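Local coordinates for protein 2''-aminoglycoside nucleotidyltransferase (Klebsiella pneumoniae, PDB 4WQK) that transfers a nucleotide to the 2''-hydroxyl of kanamycin, gentamicin, tobramycin and related aminoglycosides with the help of magnesium, and so makes bacteria resistant to them, at residues A[47-52]-A[98-103]; A[56-61]-A[75-80]. All blocks are in the same frame, centred on the assembly; numbering follows the deposited sequence.

Contact 1 (A[47-52]-A[98-103]); sequences DLTFPG and YEIAEA. With MG (magnesium ion), chain B.
Tyr98 lays one face of its ring against the pyrrolidine ring of Pro51. Pro51 CG stands over that face, 4.2 Å from the Tyr98 ring centroid and 19° off the ring normal, which is a CH-pi contact. The closest touch is nearer the rim, where Pro51 CB lies 3.5 Å from Tyr98 CE1. With CG anti to its carbonyl carbon (chi1 -74°), the ring extends alongside Pro51, and its hydroxyl is hydrogen-bonded to Glu53. The ring also meets Trp93 edge-to-face.

Glu99 turns away from strand 46-51 and binds Ser107 and the backbone N of Gly106. Ile100 makes the second touch. Its CG1 lies 3.9 Å from Thr49 CG2, and the two side chains cross at about a right angle. Thr49 OG1 is hydrogen-bonded to Asn124.

From Ile100 to Ala103 the chain makes a type II beta turn, closed by Ala103 N to Ile100 O at 3.1 Å. Ala101 in this turn binds kanamycin A. Two residues before Thr49, Asp47 OD2 holds a magnesium ion at 2.0 Å. Asp45 and four waters share this ion, and OD1 binds a second magnesium ion. The contact thus joins a metal-binding strand of the N-terminal domain to a substrate-binding turn of the C-terminal domain; kanamycin binds in the cleft between the two domains.

Strand 46-51 runs between strand 25-27 and the parallel strand 84-93. Strand 98-99 pairs antiparallel with 84-93, and Glu102 ties the turn to helix 162-176 through Tyr176.

Contact 2 (A[56-61]-A[75-80]); sequences GELEAI and YGFLAE
Leu58 and Phe77 make the main apolar touch between helix 55-64 and strand 76-81. Leu58 CD2 lies 3.8 Å from Phe77 CZ, the far end of the ring. The leucine branch comes to the ring obliquely. The CB of Leu58 points toward the strand. With CG between the backbone N and the carbonyl carbon (chi1 66°), the Phe77 ring extends from the sheet so that CZ meets the helix.

A looser apolar touch comes from the aliphatic part of Glu59. Its CG lies 4.4 Å from Phe77 CZ, so Leu58 and Glu59 both meet the same ring carbon. Beyond this point the Glu59 carboxylate turns to charge pairing: OE2 forms a salt bridge with Arg55, one turn earlier in the helix. The Phe77 side chain also touches Arg55.

The helix is closed by its own backbone bonds, Ala60 N to Gly56 O and Ile61 N to Glu57 O. Strand 76-81 is held by its sheet neighbours: Phe77 bonds to Cys88 of strand 84-93, and Leu78 to Met70 and Glu71 of strand 68-73. Cys88 also touches both Leu58 and Phe77.

This is helix-on-sheet packing in the N-terminal domain. A helix lying against a mixed sheet that carries the metal-binding aspartates is characteristic of the nucleotidyltransferase fold.

Overall arrangement
Both contacts reach the same mixed sheet. Contact 1 lies nearer the centre of the chain but is only partly buried and lies where the two domains meet. Contact 2 is a buried contact within the N-terminal domain. Strand 46-51 of contact 1 is followed, after a short connection, by helix 55-64 of contact 2. Phe50 joins them: its CE1 is 3.7 Å from Phe77 CE2, and its CG is 3.7 Å from Leu58 CD2. Across both contacts the touching is apolar. Contact 1 has a magnesium ligand at the start of one segment and a kanamycin-binding residue in the turn of the other, whereas the Glu59 carboxylate of contact 2 pairs with Arg55 of its own helix.

Contact 1 (A[47-52]-A[98-103])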
ATOM      1  N   ASP A  47       2.863  -2.235  -4.243  1.00 18.13           N
ATOM      2  CA  ASP A  47       2.265  -0.923  -3.952  1.00 17.65           C
ATOM      3  C   ASP A  47       3.048  -0.222  -2.861  1.00 15.74           C
ATOM      4  O   ASP A  47       3.360  -0.817  -1.818  1.00 16.51           O
ATOM      5  CB  ASP A  47       0.810  -1.074  -3.545  1.00 19.36           C
ATOM      6  CG  ASP A  47      -0.022  -1.708  -4.670  1.00 20.57           C
ATOM      7  OD1 ASP A  47      -0.514  -0.999  -5.555  1.00 30.13           O
ATOM      8  OD2 ASP A  47      -0.157  -2.936  -4.716  1.00 28.74           O
ATOM      9  N   LEU A  48       3.353   1.055  -3.099  1.00 17.06           N
ATOM     10  CA  LEU A  48       4.092   1.843  -2.113  1.00 17.04           C
ATOM     11  C   LEU A  48       3.377   3.132  -1.849  1.00 14.65           C
ATOM     12  O   LEU A  48       2.836   3.759  -2.766  1.00 17.77           O
ATOM     13  CB  LEU A  48       5.503   2.212  -2.614  1.00 17.41           C
ATOM     14  CG  LEU A  48       6.428   1.043  -2.946  1.00 18.25           C
ATOM     15  CD1 LEU A  48       7.694   1.523  -3.655  1.00 21.90           C
ATOM     16  CD2 LEU A  48       6.808   0.289  -1.647  1.00 21.38           C
ATOM     17  N   THR A  49       3.424   3.548  -0.585  1.00 14.71           N
ATOM     18  CA  THR A  49       2.937   4.858  -0.189  1.00 14.38           C
ATOM     19  C   THR A  49       4.168   5.678   0.238  1.00 14.74           C
ATOM     20  O   THR A  49       4.983   5.216   1.031  1.00 14.90           O
ATOM     21  CB  THR A  49       1.932   4.743   0.953  1.00 16.48           C
ATOM     22  OG1 THR A  49       0.803   3.962   0.523  1.00 17.79           O
ATOM     23  CG2 THR A  49       1.434   6.129   1.342  1.00 18.61           C
ATOM     24  N   PHE A  50       4.289   6.896  -0.289  1.00 15.26           N
ATOM     25  CA  PHE A  50       5.522   7.685  -0.083  1.00 16.17           C
ATOM     26  C   PHE A  50       5.173   9.118   0.361  1.00 14.78           C
ATOM     27  O   PHE A  50       4.114   9.630   0.006  1.00 15.83           O
ATOM     28  CB  PHE A  50       6.362   7.750  -1.376  1.00 16.92           C
ATOM     29  CG  PHE A  50       5.666   8.450  -2.522  1.00 15.83           C
ATOM     30  CD1 PHE A  50       4.797   7.759  -3.415  1.00 15.29           C
ATOM     31  CD2 PHE A  50       5.836   9.824  -2.732  1.00 17.96           C
ATOM     32  CE1 PHE A  50       4.134   8.392  -4.455  1.00 19.54           C
ATOM     33  CE2 PHE A  50       5.174  10.451  -3.775  1.00 19.50           C
ATOM     34  CZ  PHE A  50       4.330   9.753  -4.647  1.00 19.20           C
ATOM     35  N   PRO A  51       6.099   9.777   1.080  1.00 14.92           N
ATOM     36  CA  PRO A  51       5.866  11.190   1.421  1.00 17.10           C
ATOM     37  C   PRO A  51       5.767  12.059   0.172  1.00 14.77           C
ATOM     38  O   PRO A  51       6.719  12.159  -0.617  1.00 15.88           O
ATOM     39  CB  PRO A  51       7.105  11.547   2.258  1.00 16.64           C
ATOM     40  CG  PRO A  51       7.526  10.246   2.840  1.00 15.84           C
ATOM     41  CD  PRO A  51       7.304   9.226   1.734  1.00 14.96           C
ATOM     42  N   GLY A  52       4.628  12.702  -0.003  1.00 16.02           N
ATOM     43  CA  GLY A  52       4.355  13.392  -1.258  1.00 17.87           C
ATOM     44  C   GLY A  52       5.370  14.454  -1.597  1.00 19.45           C
ATOM     45  O   GLY A  52       5.688  14.708  -2.779  1.00 19.96           O
ATOM     46  N   TYR A  98       2.123  11.087   8.419  1.00 14.52           N
ATOM     47  CA  TYR A  98       1.706  11.129   7.010  1.00 14.49           C
ATOM     48  C   TYR A  98       0.341  10.470   6.879  1.00 16.39           C
ATOM     49  O   TYR A  98       0.060   9.482   7.561  1.00 15.70           O
ATOM     50  CB  TYR A  98       2.731  10.404   6.124  1.00 15.56           C
ATOM     51  CG  TYR A  98       3.997  11.212   5.931  1.00 14.06           C
ATOM     52  CD1 TYR A  98       4.042  12.232   4.979  1.00 16.52           C
ATOM     53  CD2 TYR A  98       5.128  10.965   6.721  1.00 14.96           C
ATOM     54  CE1 TYR A  98       5.174  13.021   4.813  1.00 14.71           C
ATOM     55  CE2 TYR A  98       6.281  11.736   6.555  1.00 16.17           C
ATOM     56  CZ  TYR A  98       6.307  12.755   5.608  1.00 14.63           C
ATOM     57  OH  TYR A  98       7.445  13.502   5.431  1.00 15.58           O
ATOM     58  N   GLU A  99      -0.487  10.999   5.985  1.00 15.92           N
ATOM     59  CA  GLU A  99      -1.805  10.419   5.753  1.00 15.89           C
ATOM     60  C   GLU A  99      -2.123  10.382   4.275  1.00 15.52           C
ATOM     61  O   GLU A  99      -1.914  11.339   3.556  1.00 16.95           O
ATOM     62  CB  GLU A  99      -2.938  11.191   6.467  1.00 17.08           C
ATOM     63  CG  GLU A  99      -2.865  11.136   7.997  1.00 17.21           C
ATOM     64  CD  GLU A  99      -3.194   9.754   8.582  1.00 16.26           C
ATOM     65  OE1 GLU A  99      -3.768   8.897   7.862  1.00 16.47           O
ATOM     66  OE2 GLU A  99      -2.955   9.568   9.812  1.00 17.93           O
ATOM     67  N   ILE A 100      -2.688   9.266   3.860  1.00 14.53           N
ATOM     68  CA  ILE A 100      -3.276   9.157   2.519  1.00 15.14           C
ATOM     69  C   ILE A 100      -4.523  10.026   2.501  1.00 18.17           C
ATOM     70  O   ILE A 100      -5.310   9.964   3.427  1.00 18.66           O
ATOM     71  CB  ILE A 100      -3.598   7.672   2.214  1.00 16.54           C
ATOM     72  CG1 ILE A 100      -2.307   6.869   2.144  1.00 18.65           C
ATOM     73  CG2 ILE A 100      -4.344   7.540   0.893  1.00 19.60           C
ATOM     74  CD1 ILE A 100      -2.555   5.366   2.101  1.00 20.22           C
ATOM     75  N   ALA A 101      -4.679  10.832   1.448  1.00 17.28           N
ATOM     76  CA  ALA A 101      -5.868  11.714   1.305  1.00 20.01           C
ATOM     77  C   ALA A 101      -7.124  10.896   1.378  1.00 19.55           C
ATOM     78  O   ALA A 101      -7.233   9.859   0.718  1.00 21.67           O
ATOM     79  CB  ALA A 101      -5.830  12.489   0.001  1.00 23.27           C
ATOM     80  N   GLU A 102      -8.037  11.383   2.207  1.00 24.15           N
ATOM     81  CA  GLU A 102      -9.392  10.831   2.354  1.00 20.62           C
ATOM     82  C   GLU A 102      -9.421   9.479   3.110  1.00 20.73           C
ATOM     83  O   GLU A 102     -10.502   8.925   3.337  1.00 20.64           O
ATOM     84  CB  GLU A 102     -10.076  10.673   0.969  1.00 24.71           C
ATOM     85  CG  GLU A 102     -10.099  11.957   0.100  1.00 27.14           C
ATOM     86  CD  GLU A 102     -10.861  11.763  -1.221  1.00 39.40           C
ATOM     87  OE1 GLU A 102     -10.236  11.843  -2.307  1.00 49.00           O
ATOM     88  OE2 GLU A 102     -12.080  11.515  -1.172  1.00 33.24           O
ATOM     89  N   ALA A 103      -8.269   8.965   3.538  1.00 18.06           N
ATOM     90  CA  ALA A 103      -8.228   7.679   4.248  1.00 19.28           C
ATOM     91  C   ALA A 103      -8.487   7.866   5.747  1.00 17.88           C
ATOM     92  O   ALA A 103      -8.365   8.985   6.278  1.00 19.42           O
ATOM     93  CB  ALA A 103      -6.869   7.014   4.027  1.00 18.80           C
TER
HETATM   94 MG    MG B 201      -0.868  -3.970  -6.313  0.81 23.28          MG
HETATM   95  O   HOH W   1      -2.502  -4.540  -4.613  1.00 35.29           O
HETATM   96  O   HOH W   2      -2.442  -3.073  -6.143  1.00 35.54           O
HETATM   97  O   HOH W   3      -1.834  -5.164  -7.583  1.00 25.66           O
HETATM   98  O   HOH W   4       0.183  -5.660  -5.133  1.00 27.56           O

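Contact 2 (A[56-61]-A[75-80])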
ATOM      1  N   GLY A  56      10.690  13.254  -5.365  1.00 18.97           N
ATOM      2  CA  GLY A  56      11.925  13.215  -6.122  1.00 20.19           C
ATOM      3  C   GLY A  56      12.921  12.189  -5.580  1.00 20.42           C
ATOM      4  O   GLY A  56      13.711  11.603  -6.342  1.00 20.02           O
ATOM      5  N   GLU A  57      12.884  11.961  -4.261  1.00 18.34           N
ATOM      6  CA  GLU A  57      13.818  11.018  -3.653  1.00 18.85           C
ATOM      7  C   GLU A  57      13.407   9.603  -4.003  1.00 19.29           C
ATOM      8  O   GLU A  57      14.276   8.753  -4.237  1.00 19.84           O
ATOM      9  CB  GLU A  57      13.885  11.201  -2.136  1.00 17.59           C
ATOM     10  CG  GLU A  57      14.423  12.601  -1.747  1.00 20.00           C
ATOM     11  CD  GLU A  57      14.487  12.784  -0.252  1.00 22.50           C
ATOM     12  OE1 GLU A  57      15.143  11.926   0.390  1.00 26.37           O
ATOM     13  OE2 GLU A  57      13.896  13.774   0.257  1.00 22.81           O
ATOM     14  N   LEU A  58      12.097   9.324  -4.025  1.00 15.94           N
ATOM     15  CA  LEU A  58      11.663   7.997  -4.468  1.00 17.04           C
ATOM     16  C   LEU A  58      12.005   7.796  -5.943  1.00 17.00           C
ATOM     17  O   LEU A  58      12.494   6.716  -6.317  1.00 17.86           O
ATOM     18  CB  LEU A  58      10.172   7.795  -4.207  1.00 16.83           C
ATOM     19  CG  LEU A  58       9.631   6.455  -4.698  1.00 15.31           C
ATOM     20  CD1 LEU A  58      10.347   5.292  -4.049  1.00 16.31           C
ATOM     21  CD2 LEU A  58       8.102   6.376  -4.416  1.00 21.14           C
ATOM     22  N   GLU A  59      11.815   8.816  -6.764  1.00 17.34           N
ATOM     23  CA  GLU A  59      12.150   8.671  -8.178  1.00 20.53           C
ATOM     24  C   GLU A  59      13.666   8.407  -8.320  1.00 20.54           C
ATOM     25  O   GLU A  59      14.087   7.640  -9.175  1.00 20.71           O
ATOM     26  CB  GLU A  59      11.730   9.903  -8.996  1.00 21.95           C
ATOM     27  CG  GLU A  59      10.207  10.056  -9.134  1.00 22.59           C
ATOM     28  CD  GLU A  59       9.809  11.108 -10.177  1.00 29.83           C
ATOM     29  OE1 GLU A  59      10.651  11.524 -11.014  1.00 33.97           O
ATOM     30  OE2 GLU A  59       8.631  11.521 -10.208  1.00 28.76           O
ATOM     31  N   ALA A  60      14.472   9.028  -7.468  1.00 18.43           N
ATOM     32  CA  ALA A  60      15.911   8.804  -7.543  1.00 19.88           C
ATOM     33  C   ALA A  60      16.263   7.357  -7.180  1.00 19.46           C
ATOM     34  O   ALA A  60      17.176   6.780  -7.784  1.00 20.65           O
ATOM     35  CB  ALA A  60      16.663   9.801  -6.630  1.00 21.37           C
ATOM     36  N   ILE A  61      15.554   6.782  -6.205  1.00 17.98           N
ATOM     37  CA  ILE A  61      15.772   5.381  -5.862  1.00 17.84           C
ATOM     38  C   ILE A  61      15.446   4.497  -7.063  1.00 18.86           C
ATOM     39  O   ILE A  61      16.237   3.616  -7.445  1.00 20.23           O
ATOM     40  CB  ILE A  61      14.937   4.993  -4.644  1.00 20.04           C
ATOM     41  CG1 ILE A  61      15.520   5.669  -3.384  1.00 18.23           C
ATOM     42  CG2 ILE A  61      14.843   3.464  -4.504  1.00 20.66           C
ATOM     43  CD1 ILE A  61      14.578   5.564  -2.187  1.00 18.89           C
ATOM     44  N   TYR A  75      -3.588  10.219  -8.881  1.00 35.67           N
ATOM     45  CA  TYR A  75      -3.117  10.251  -7.490  1.00 35.82           C
ATOM     46  C   TYR A  75      -1.921   9.385  -7.202  1.00 33.03           C
ATOM     47  O   TYR A  75      -1.896   8.730  -6.172  1.00 38.72           O
ATOM     48  CB  TYR A  75      -4.232   9.829  -6.544  1.00 47.28           C
ATOM     49  CG  TYR A  75      -5.384  10.776  -6.563  1.00 50.99           C
ATOM     50  CD1 TYR A  75      -5.324  11.977  -5.867  1.00 58.26           C
ATOM     51  CD2 TYR A  75      -6.528  10.491  -7.295  1.00 51.51           C
ATOM     52  CE1 TYR A  75      -6.379  12.862  -5.887  1.00 57.83           C
ATOM     53  CE2 TYR A  75      -7.586  11.369  -7.326  1.00 61.61           C
ATOM     54  CZ  TYR A  75      -7.509  12.554  -6.618  1.00 67.23           C
ATOM     55  OH  TYR A  75      -8.568  13.430  -6.643  1.00 69.74           O
ATOM     56  N   GLY A  76      -0.931   9.427  -8.074  1.00 30.70           N
ATOM     57  CA  GLY A  76       0.298   8.673  -7.906  1.00 32.69           C
ATOM     58  C   GLY A  76       0.959   8.430  -9.247  1.00 25.42           C
ATOM     59  O   GLY A  76       0.679   9.160 -10.217  1.00 27.92           O
ATOM     60  N   PHE A  77       1.853   7.441  -9.303  1.00 21.74           N
ATOM     61  CA  PHE A  77       2.535   7.109 -10.548  1.00 22.23           C
ATOM     62  C   PHE A  77       2.883   5.625 -10.535  1.00 20.52           C
ATOM     63  O   PHE A  77       2.935   5.028  -9.448  1.00 21.05           O
ATOM     64  CB  PHE A  77       3.797   7.982 -10.754  1.00 21.36           C
ATOM     65  CG  PHE A  77       4.916   7.748  -9.736  1.00 22.20           C
ATOM     66  CD1 PHE A  77       5.886   6.782  -9.963  1.00 19.87           C
ATOM     67  CD2 PHE A  77       4.982   8.481  -8.562  1.00 19.87           C
ATOM     68  CE1 PHE A  77       6.916   6.577  -9.057  1.00 21.50           C
ATOM     69  CE2 PHE A  77       6.004   8.260  -7.641  1.00 21.01           C
ATOM     70  CZ  PHE A  77       6.969   7.309  -7.898  1.00 21.73           C
ATOM     71  N   LEU A  78       3.083   5.054 -11.723  1.00 19.57           N
ATOM     72  CA  LEU A  78       3.587   3.679 -11.911  1.00 19.56           C
ATOM     73  C   LEU A  78       5.030   3.769 -12.339  1.00 22.98           C
ATOM     74  O   LEU A  78       5.399   4.617 -13.168  1.00 24.99           O
ATOM     75  CB  LEU A  78       2.787   2.887 -12.963  1.00 21.60           C
ATOM     76  CG  LEU A  78       1.275   2.884 -12.762  1.00 25.59           C
ATOM     77  CD1 LEU A  78       0.565   2.133 -13.923  1.00 28.69           C
ATOM     78  CD2 LEU A  78       0.921   2.307 -11.394  1.00 27.04           C
ATOM     79  N   ALA A  79       5.863   2.931 -11.726  1.00 20.32           N
ATOM     80  CA  ALA A  79       7.251   2.795 -12.152  1.00 20.22           C
ATOM     81  C   ALA A  79       7.541   1.345 -12.488  1.00 19.75           C
ATOM     82  O   ALA A  79       6.853   0.426 -12.013  1.00 23.16           O
ATOM     83  CB  ALA A  79       8.181   3.257 -11.060  1.00 20.51           C
ATOM     84  N   GLU A  80       8.520   1.125 -13.360  1.00 21.84           N
ATOM     85  CA  GLU A  80       8.961  -0.236 -13.622  1.00 24.91           C
ATOM     86  C   GLU A  80      10.442  -0.354 -13.326  1.00 27.39           C
ATOM     87  O   GLU A  80      11.219   0.545 -13.613  1.00 25.35           O
ATOM     88  CB  GLU A  80       8.670  -0.680 -15.070  1.00 31.83           C
ATOM     89  CG  GLU A  80       9.331   0.133 -16.145  1.00 47.26           C
ATOM     90  CD  GLU A  80       9.087  -0.451 -17.530  1.00 55.32           C
ATOM     91  OE1 GLU A  80       7.906  -0.605 -17.930  1.00 56.53           O
ATOM     92  OE2 GLU A  80      10.090  -0.774 -18.213  1.00 59.81           O
TER